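Local coordinates for cellulosome protein dockerin type I (PDB 2WZ8) that probably binds carbohydrate through a calcium-containing family 35 carbohydrate-binding module, a beta-sandwich domain of a cellulosomal protein, at residues Tyr101-Arg106 with Thr110-Ile115; Ile127-Gly132 with Pro139-Ile144; Gly39-Gly42 with Tyr48-Phe51. All coordinates share one frame; numbering follows the deposited sequence.

Overall arrangement
Following the chain from the N terminus, contact 3 comes first, closing the short loop through which 39-42 leads into strand 49-56. Contact 1 follows, closing the turn between the ends of 101-106 and 110-115 as the chain passes from the edge of the five-stranded sheet to the edge of the four-stranded one. Contact 2 comes last, spanning the loop between strands 123-130 and 140-147. The three loops run in series; none nests in or crosses another. Contacts 2 and 3 are close, their centres about 5 Å apart, and share backbone pairing between strands 49-56 and 123-130. Phe102 on Pro139 and Tyr111 on Asp142 join contact 1 to contact 2.

Contact 1: residues Tyr101-Arg106 with Thr110-Ile115; sequences YFFNTR and TYRTDI. With MG (magnesium ion), chain C.
Thr105 meets Thr110 through its hydroxyl: OG1 lies 2.9 Å from the backbone O of Thr110. With chi1 at 67° the oxygen sits between the backbone N and the carbonyl carbon of Thr105. Gly107 O is a second partner of this OG1, and the N-H of Asn70 donates to it. The methyl CG2 of Thr105 packs 4.0 Å from Arg112 CB. In the reverse direction Thr110 lays its CG2 3.5 Å from Thr105 O. Two residues earlier, just past the end of strand 98-102, Phe103 turns its ring toward 110-115. The ring presents an edge, with CE1 of Phe103 3.7 Å from Arg112 CB and CZ 3.5 Å from Thr113 O, and Phe68 meets the ring edge-to-face. Arg112 touches with the root of its side chain; in the conformer given, one of two, the chain bends at chi2 and chi3 and leads the guanidinium away. These residues lie where the beta-sandwich closes at one side: strand 98-102 borders the five-stranded sheet, strand 112-120 the four-stranded one, and the chain passes between them here. Farther along, water joins the two edges. One molecule donates to Tyr101 O and Asp114 OD2 and accepts from Phe103 N. Asp114 has CG anti to its backbone N (chi1 -156°), and its two oxygens divide the work. OD1 of Asp114 binds the magnesium ion at 2.1 Å, with five waters completing six ligands; OD2 pairs with His100 NE2 and also accepts from a magnesium-bound water 2.7 Å away.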
# COMPACT_ATOMS: atom_id res chain seq x y z
N TYR A 101 -3.85 2.60 -10.47
CA TYR A 101 -4.50 3.89 -10.25
C TYR A 101 -5.61 3.72 -9.24
O TYR A 101 -6.55 2.96 -9.45
CB TYR A 101 -5.05 4.49 -11.55
CG TYR A 101 -3.98 5.03 -12.46
CD1 TYR A 101 -3.56 6.35 -12.34
CD2 TYR A 101 -3.41 4.24 -13.43
CE1 TYR A 101 -2.61 6.88 -13.16
CE2 TYR A 101 -2.41 4.78 -14.30
CZ TYR A 101 -2.04 6.10 -14.13
OH TYR A 101 -1.08 6.70 -14.94
N PHE A 102 -5.42 4.38 -8.12
CA PHE A 102 -6.34 4.34 -6.98
C PHE A 102 -7.33 5.48 -7.05
O PHE A 102 -6.96 6.67 -7.15
CB PHE A 102 -5.56 4.45 -5.67
CG PHE A 102 -4.85 3.19 -5.29
CD1 PHE A 102 -5.45 2.27 -4.47
CD2 PHE A 102 -3.55 2.93 -5.74
CE1 PHE A 102 -4.81 1.08 -4.12
CE2 PHE A 102 -2.89 1.78 -5.34
CZ PHE A 102 -3.53 0.86 -4.54
N PHE A 103 -8.61 5.11 -6.98
CA PHE A 103 -9.73 6.06 -7.02
C PHE A 103 -9.70 7.02 -5.83
O PHE A 103 -8.95 6.90 -4.88
CB PHE A 103 -11.09 5.34 -7.16
CG PHE A 103 -11.45 4.41 -6.01
CD1 PHE A 103 -11.89 4.91 -4.79
CD2 PHE A 103 -11.38 3.03 -6.15
CE1 PHE A 103 -12.24 4.06 -3.78
CE2 PHE A 103 -11.72 2.19 -5.10
CZ PHE A 103 -12.15 2.69 -3.94
N ASN A 104 -10.51 8.05 -5.96
CA ASN A 104 -10.58 9.08 -4.96
C ASN A 104 -11.62 8.73 -3.90
O ASN A 104 -12.79 8.44 -4.20
CB ASN A 104 -10.88 10.42 -5.64
CG ASN A 104 -10.42 11.62 -4.85
OD1 ASN A 104 -11.09 12.03 -3.91
ND2 ASN A 104 -9.27 12.20 -5.22
N THR A 105 -11.21 8.79 -2.64
CA THR A 105 -12.10 8.54 -1.50
C THR A 105 -12.75 9.83 -0.95
O THR A 105 -13.56 9.78 -0.02
CB THR A 105 -11.38 7.85 -0.35
OG1 THR A 105 -10.41 8.75 0.21
CG2 THR A 105 -10.74 6.56 -0.80
N ARG A 106 -12.32 10.96 -1.50
CA ARG A 106 -12.91 12.30 -1.26
C ARG A 106 -12.67 12.90 0.14
O ARG A 106 -13.10 14.02 0.44
CB ARG A 106 -14.41 12.32 -1.57
CG ARG A 106 -14.75 12.11 -3.01
CD ARG A 106 -16.30 12.17 -3.27
NE ARG A 106 -16.55 12.15 -4.70
CZ ARG A 106 -16.55 13.22 -5.47
NH1 ARG A 106 -16.28 14.41 -4.95
NH2 ARG A 106 -16.77 13.10 -6.78
N THR A 110 -11.23 9.05 5.00
CA THR A 110 -12.21 8.13 4.42
C THR A 110 -11.44 7.04 3.69
O THR A 110 -10.78 7.29 2.65
CB THR A 110 -13.14 8.84 3.41
OG1 THR A 110 -13.78 9.95 4.06
CG2 THR A 110 -14.17 7.89 2.83
N TYR A 111 -11.53 5.85 4.25
CA TYR A 111 -10.77 4.68 3.81
C TYR A 111 -11.66 3.69 3.09
O TYR A 111 -12.70 3.29 3.61
CB TYR A 111 -10.06 3.99 5.00
CG TYR A 111 -9.06 4.89 5.66
CD1 TYR A 111 -7.74 4.95 5.23
CD2 TYR A 111 -9.41 5.69 6.73
CE1 TYR A 111 -6.81 5.78 5.81
CE2 TYR A 111 -8.49 6.55 7.32
CZ TYR A 111 -7.18 6.58 6.87
OH TYR A 111 -6.26 7.44 7.46
N ARG A 112 -11.26 3.39 1.87
CA ARG A 112 -11.98 2.41 1.04
C ARG A 112 -10.99 1.35 0.59
O ARG A 112 -9.81 1.39 0.93
CB ARG A 112 -12.64 3.08 -0.20
CG ARG A 112 -13.79 4.05 0.13
CD ARG A 112 -15.19 3.36 0.21
NE ARG A 112 -15.40 2.77 1.51
CZ ARG A 112 -15.68 3.48 2.60
NH1 ARG A 112 -15.80 4.81 2.52
NH2 ARG A 112 -15.86 2.85 3.76
N THR A 113 -11.49 0.37 -0.16
CA THR A 113 -10.64 -0.75 -0.62
C THR A 113 -10.66 -0.89 -2.13
O THR A 113 -11.63 -0.57 -2.84
CB THR A 113 -11.02 -2.08 0.01
OG1 THR A 113 -12.35 -2.42 -0.35
CG2 THR A 113 -10.91 -2.01 1.54
N ASP A 114 -9.56 -1.44 -2.61
CA ASP A 114 -9.45 -1.91 -4.01
C ASP A 114 -8.56 -3.14 -4.03
O ASP A 114 -7.80 -3.39 -3.11
CB ASP A 114 -8.91 -0.83 -4.93
CG ASP A 114 -9.32 -1.04 -6.37
OD1 ASP A 114 -10.11 -1.97 -6.71
OD2 ASP A 114 -8.81 -0.26 -7.21
N ILE A 115 -8.73 -3.93 -5.08
CA ILE A 115 -8.05 -5.22 -5.20
C ILE A 115 -7.04 -5.19 -6.31
O ILE A 115 -7.28 -4.71 -7.43
CB ILE A 115 -9.06 -6.35 -5.44
CG1 ILE A 115 -10.11 -6.38 -4.33
CG2 ILE A 115 -8.35 -7.73 -5.62
CD1 ILE A 115 -11.36 -7.28 -4.60
MG MG C . -10.94 -2.69 -8.52
O HOH W 1 -8.85 2.33 -8.18
O HOH W 2 -9.92 -0.84 -9.62
O HOH W 3 -9.16 -3.69 -8.98
O HOH W 4 -11.42 -4.34 -7.23
O HOH W 5 -12.64 -1.57 -7.80
O HOH W 6 -11.75 -3.41 -10.17

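Contact 2: residues Ile127-Gly132 with Pro139-Ile144; sequences IRFYNG and PNIDKI. With CA (calcium ion), chain B.
The hydrophobic core of a beta-sandwich runs between strand 127-130 of the five-stranded sheet and strand 140-144 of the four-stranded sheet. The two segments oppose each other across the sandwich: the axes of 127-130 and 140-144 approach to 9.9 Å with their directions 152° apart, and no hydrogen bond joins them; apolar side chains fill the interval. Ile141 and Ile144 both face inward although three residues apart, because Asp142 and Lys143 form a classic beta bulge opposite Gln67. The bulge also serves the calcium site on the other side of this strand: Asp142 binds the ion through its backbone O at 2.5 Å and through OD1 at 2.2 Å, alongside Glu12, Glu14, Ser33 and Gln36. With CG anti to the backbone N (chi1 -176°), the carboxylate lies beside its own carbonyl carbon, and OD1 and O grip the same ion. In the core, Phe129 reaches across to both isoleucines and touches each obliquely: CD1 of Phe129 is 4.3 Å from Ile141 CD1, and CZ is 4.0 Å from Ile144 CG2. Cys88, Ile90 and Met64 pack round the same phenyl group. At the far end the two delta methyls meet, Ile127 CD1 lying 4.2 Å from Ile144 CD1.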
# COMPACT_ATOMS: atom_id res chain seq x y z
N ILE A 127 6.24 -6.90 -0.19
CA ILE A 127 5.44 -6.09 -1.09
C ILE A 127 5.73 -4.62 -0.82
O ILE A 127 5.49 -4.15 0.28
CB ILE A 127 3.90 -6.37 -0.97
CG1 ILE A 127 3.58 -7.88 -1.07
CG2 ILE A 127 3.16 -5.56 -2.01
CD1 ILE A 127 2.10 -8.26 -0.83
N ARG A 128 6.28 -3.93 -1.81
CA ARG A 128 6.65 -2.49 -1.72
C ARG A 128 5.75 -1.64 -2.55
O ARG A 128 5.49 -1.89 -3.73
CB ARG A 128 8.11 -2.31 -2.17
CG ARG A 128 8.60 -0.88 -1.95
CD ARG A 128 10.06 -0.64 -2.36
NE ARG A 128 10.99 -1.39 -1.54
CZ ARG A 128 12.29 -1.17 -1.47
NH1 ARG A 128 12.82 -0.19 -2.21
NH2 ARG A 128 13.05 -1.90 -0.69
N PHE A 129 5.34 -0.55 -1.93
CA PHE A 129 4.50 0.50 -2.49
C PHE A 129 5.37 1.77 -2.58
O PHE A 129 6.02 2.18 -1.61
CB PHE A 129 3.32 0.78 -1.54
CG PHE A 129 2.29 -0.32 -1.48
CD1 PHE A 129 1.05 -0.15 -2.10
CD2 PHE A 129 2.50 -1.44 -0.76
CE1 PHE A 129 0.07 -1.14 -2.01
CE2 PHE A 129 1.56 -2.47 -0.71
CZ PHE A 129 0.33 -2.29 -1.31
N TYR A 130 5.41 2.34 -3.77
CA TYR A 130 6.16 3.58 -3.99
C TYR A 130 5.65 4.35 -5.18
O TYR A 130 4.88 3.82 -5.98
CB TYR A 130 7.65 3.25 -4.20
CG TYR A 130 8.02 2.47 -5.46
CD1 TYR A 130 8.45 3.15 -6.58
CD2 TYR A 130 7.92 1.08 -5.53
CE1 TYR A 130 8.80 2.46 -7.71
CE2 TYR A 130 8.26 0.39 -6.69
CZ TYR A 130 8.68 1.09 -7.77
OH TYR A 130 9.06 0.41 -8.93
N ASN A 131 6.07 5.59 -5.31
CA ASN A 131 5.85 6.33 -6.54
C ASN A 131 7.09 7.16 -6.80
O ASN A 131 7.43 8.03 -6.01
CB ASN A 131 4.57 7.19 -6.42
CG ASN A 131 4.21 7.90 -7.70
OD1 ASN A 131 5.10 8.30 -8.46
ND2 ASN A 131 2.92 8.16 -7.91
N GLY A 132 7.78 6.83 -7.89
CA GLY A 132 9.07 7.43 -8.23
C GLY A 132 9.04 8.75 -8.92
O GLY A 132 10.10 9.38 -9.12
N PRO A 139 -1.64 6.79 -2.81
CA PRO A 139 -2.57 7.02 -1.72
C PRO A 139 -1.91 6.72 -0.37
O PRO A 139 -0.90 6.01 -0.29
CB PRO A 139 -3.66 5.99 -1.97
CG PRO A 139 -2.99 4.91 -2.70
CD PRO A 139 -1.97 5.57 -3.56
N ASN A 140 -2.54 7.25 0.67
CA ASN A 140 -2.20 6.84 2.05
C ASN A 140 -2.70 5.40 2.24
O ASN A 140 -3.82 5.07 1.87
CB ASN A 140 -2.84 7.77 3.06
CG ASN A 140 -2.28 9.16 3.02
OD1 ASN A 140 -1.25 9.40 2.39
ND2 ASN A 140 -2.93 10.07 3.71
N ILE A 141 -1.86 4.55 2.81
CA ILE A 141 -2.16 3.13 2.97
C ILE A 141 -2.43 2.81 4.42
O ILE A 141 -1.63 3.12 5.30
CB ILE A 141 -1.08 2.22 2.40
CG1 ILE A 141 -0.73 2.62 0.95
CG2 ILE A 141 -1.45 0.73 2.55
CD1 ILE A 141 -1.75 2.34 -0.03
N ASP A 142 -3.60 2.24 4.67
CA ASP A 142 -4.05 1.85 6.02
C ASP A 142 -3.59 0.43 6.41
O ASP A 142 -3.00 0.18 7.48
CB ASP A 142 -5.57 2.00 6.09
CG ASP A 142 -6.15 1.72 7.46
OD1 ASP A 142 -5.39 1.54 8.44
OD2 ASP A 142 -7.40 1.78 7.56
N LYS A 143 -3.91 -0.50 5.54
CA LYS A 143 -3.61 -1.92 5.71
C LYS A 143 -3.81 -2.64 4.37
O LYS A 143 -4.37 -2.08 3.44
CB LYS A 143 -4.51 -2.57 6.78
CG LYS A 143 -5.96 -2.50 6.50
CD LYS A 143 -6.77 -3.40 7.44
CE LYS A 143 -8.25 -3.21 7.30
NZ LYS A 143 -9.08 -4.17 8.12
N ILE A 144 -3.32 -3.87 4.32
CA ILE A 144 -3.61 -4.81 3.24
C ILE A 144 -4.10 -6.13 3.81
O ILE A 144 -3.85 -6.47 4.97
CB ILE A 144 -2.38 -5.02 2.31
CG1 ILE A 144 -1.27 -5.81 2.99
CG2 ILE A 144 -1.86 -3.69 1.70
CD1 ILE A 144 -0.12 -6.15 2.07
CA CA B . -3.72 0.92 9.81

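Contact 3: residues Gly39-Gly42 with Tyr48-Phe51; sequences GWIG and YLQF
Ile41 drives its delta methyl against Leu49, and this is the close part of the contact: CD1 of Ile41 lies 4.0 Å from Leu49 CB and 4.1 Å from Leu49 CD2. The two branched chains meet at an angle. CG1 of Ile41 is anti to the carbonyl carbon (chi1 -54°) and chi2 is extended, which carries the methyl out to the leucine. Leu49 keeps CG anti to its backbone N (168°), leaving CB and one methyl turned to the isoleucine. On the other branch, Ile41 CG2 only just approaches the backbone, 4.5 Å from Tyr48 CA. No hydrogen bond crosses between the segments; the contact across them is apolar. The loop between strands 36-39 and 49-56 here folds back over the core of the beta-sandwich: Ile41 and Leu49 both rest on Ile141 of the four-stranded sheet, Ile41 also touches Ala138, and Leu20 and Ala13 cover Leu49. Strand 49-56 itself is fixed by backbone pairing with strand 123-130, in which Leu49 O accepts from the N-H of Phe129. The other side is far looser. Tyr48 points away from 39-42, and its side chain makes no close contact there. The tyrosine ring instead joins Arg128 in a cation-pi contact, and Gln50 N lies in its plane at the edge. Arg128 in turn donates through NE to Gln50 OE1, so one arginine serves two neighbours on this strand's outer face. Trp40 is exposed on the solvent side and meets Tyr137 edge-to-face.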
# COMPACT_ATOMS: atom_id res chain seq x y z
N GLY A 39 1.65 7.53 5.41
CA GLY A 39 1.53 8.63 4.46
C GLY A 39 2.86 8.98 3.85
O GLY A 39 3.91 8.46 4.22
N TRP A 40 2.78 9.95 2.97
CA TRP A 40 3.92 10.56 2.25
C TRP A 40 4.73 9.50 1.51
O TRP A 40 5.96 9.52 1.46
CB TRP A 40 4.76 11.43 3.18
CG TRP A 40 3.91 12.53 3.67
CD1 TRP A 40 3.21 12.58 4.85
CD2 TRP A 40 3.50 13.70 2.93
NE1 TRP A 40 2.44 13.71 4.90
CE2 TRP A 40 2.59 14.41 3.75
CE3 TRP A 40 3.81 14.19 1.67
CZ2 TRP A 40 1.99 15.60 3.33
CZ3 TRP A 40 3.23 15.38 1.27
CH2 TRP A 40 2.33 16.07 2.11
N ILE A 41 3.98 8.59 0.91
CA ILE A 41 4.54 7.59 -0.01
C ILE A 41 4.54 8.19 -1.40
O ILE A 41 3.51 8.39 -2.01
CB ILE A 41 3.72 6.27 -0.02
CG1 ILE A 41 3.55 5.69 1.37
CG2 ILE A 41 4.36 5.26 -0.96
CD1 ILE A 41 2.41 4.66 1.43
N GLY A 42 5.71 8.49 -1.91
CA GLY A 42 5.85 9.06 -3.25
C GLY A 42 6.87 10.18 -3.33
O GLY A 42 7.71 10.35 -2.45
N TYR A 48 9.28 5.05 0.39
CA TYR A 48 8.47 3.83 0.13
C TYR A 48 7.94 3.19 1.42
O TYR A 48 8.43 3.46 2.51
CB TYR A 48 9.30 2.81 -0.66
CG TYR A 48 10.47 2.22 0.06
CD1 TYR A 48 10.30 1.20 0.97
CD2 TYR A 48 11.74 2.73 -0.12
CE1 TYR A 48 11.37 0.64 1.64
CE2 TYR A 48 12.82 2.18 0.57
CZ TYR A 48 12.63 1.15 1.44
OH TYR A 48 13.72 0.59 2.12
N LEU A 49 6.95 2.33 1.24
CA LEU A 49 6.43 1.46 2.28
C LEU A 49 6.62 0.03 1.82
O LEU A 49 6.12 -0.34 0.76
CB LEU A 49 4.92 1.70 2.48
CG LEU A 49 4.10 0.73 3.32
CD1 LEU A 49 4.68 0.53 4.73
CD2 LEU A 49 2.60 1.08 3.32
N GLN A 50 7.35 -0.74 2.59
CA GLN A 50 7.49 -2.16 2.32
C GLN A 50 6.96 -3.02 3.41
O GLN A 50 7.41 -2.96 4.54
CB GLN A 50 8.95 -2.50 2.04
CG GLN A 50 9.18 -3.97 1.71
CD GLN A 50 10.56 -4.22 1.21
OE1 GLN A 50 10.95 -3.69 0.15
NE2 GLN A 50 11.34 -5.00 1.96
N PHE A 51 6.03 -3.89 3.02
CA PHE A 51 5.50 -4.95 3.87
C PHE A 51 6.48 -6.09 3.77
O PHE A 51 6.78 -6.60 2.69
CB PHE A 51 4.12 -5.44 3.39
CG PHE A 51 3.02 -4.44 3.57
CD1 PHE A 51 2.19 -4.50 4.71
CD2 PHE A 51 2.81 -3.42 2.67
CE1 PHE A 51 1.16 -3.61 4.90
CE2 PHE A 51 1.81 -2.51 2.85
CZ PHE A 51 0.95 -2.60 3.99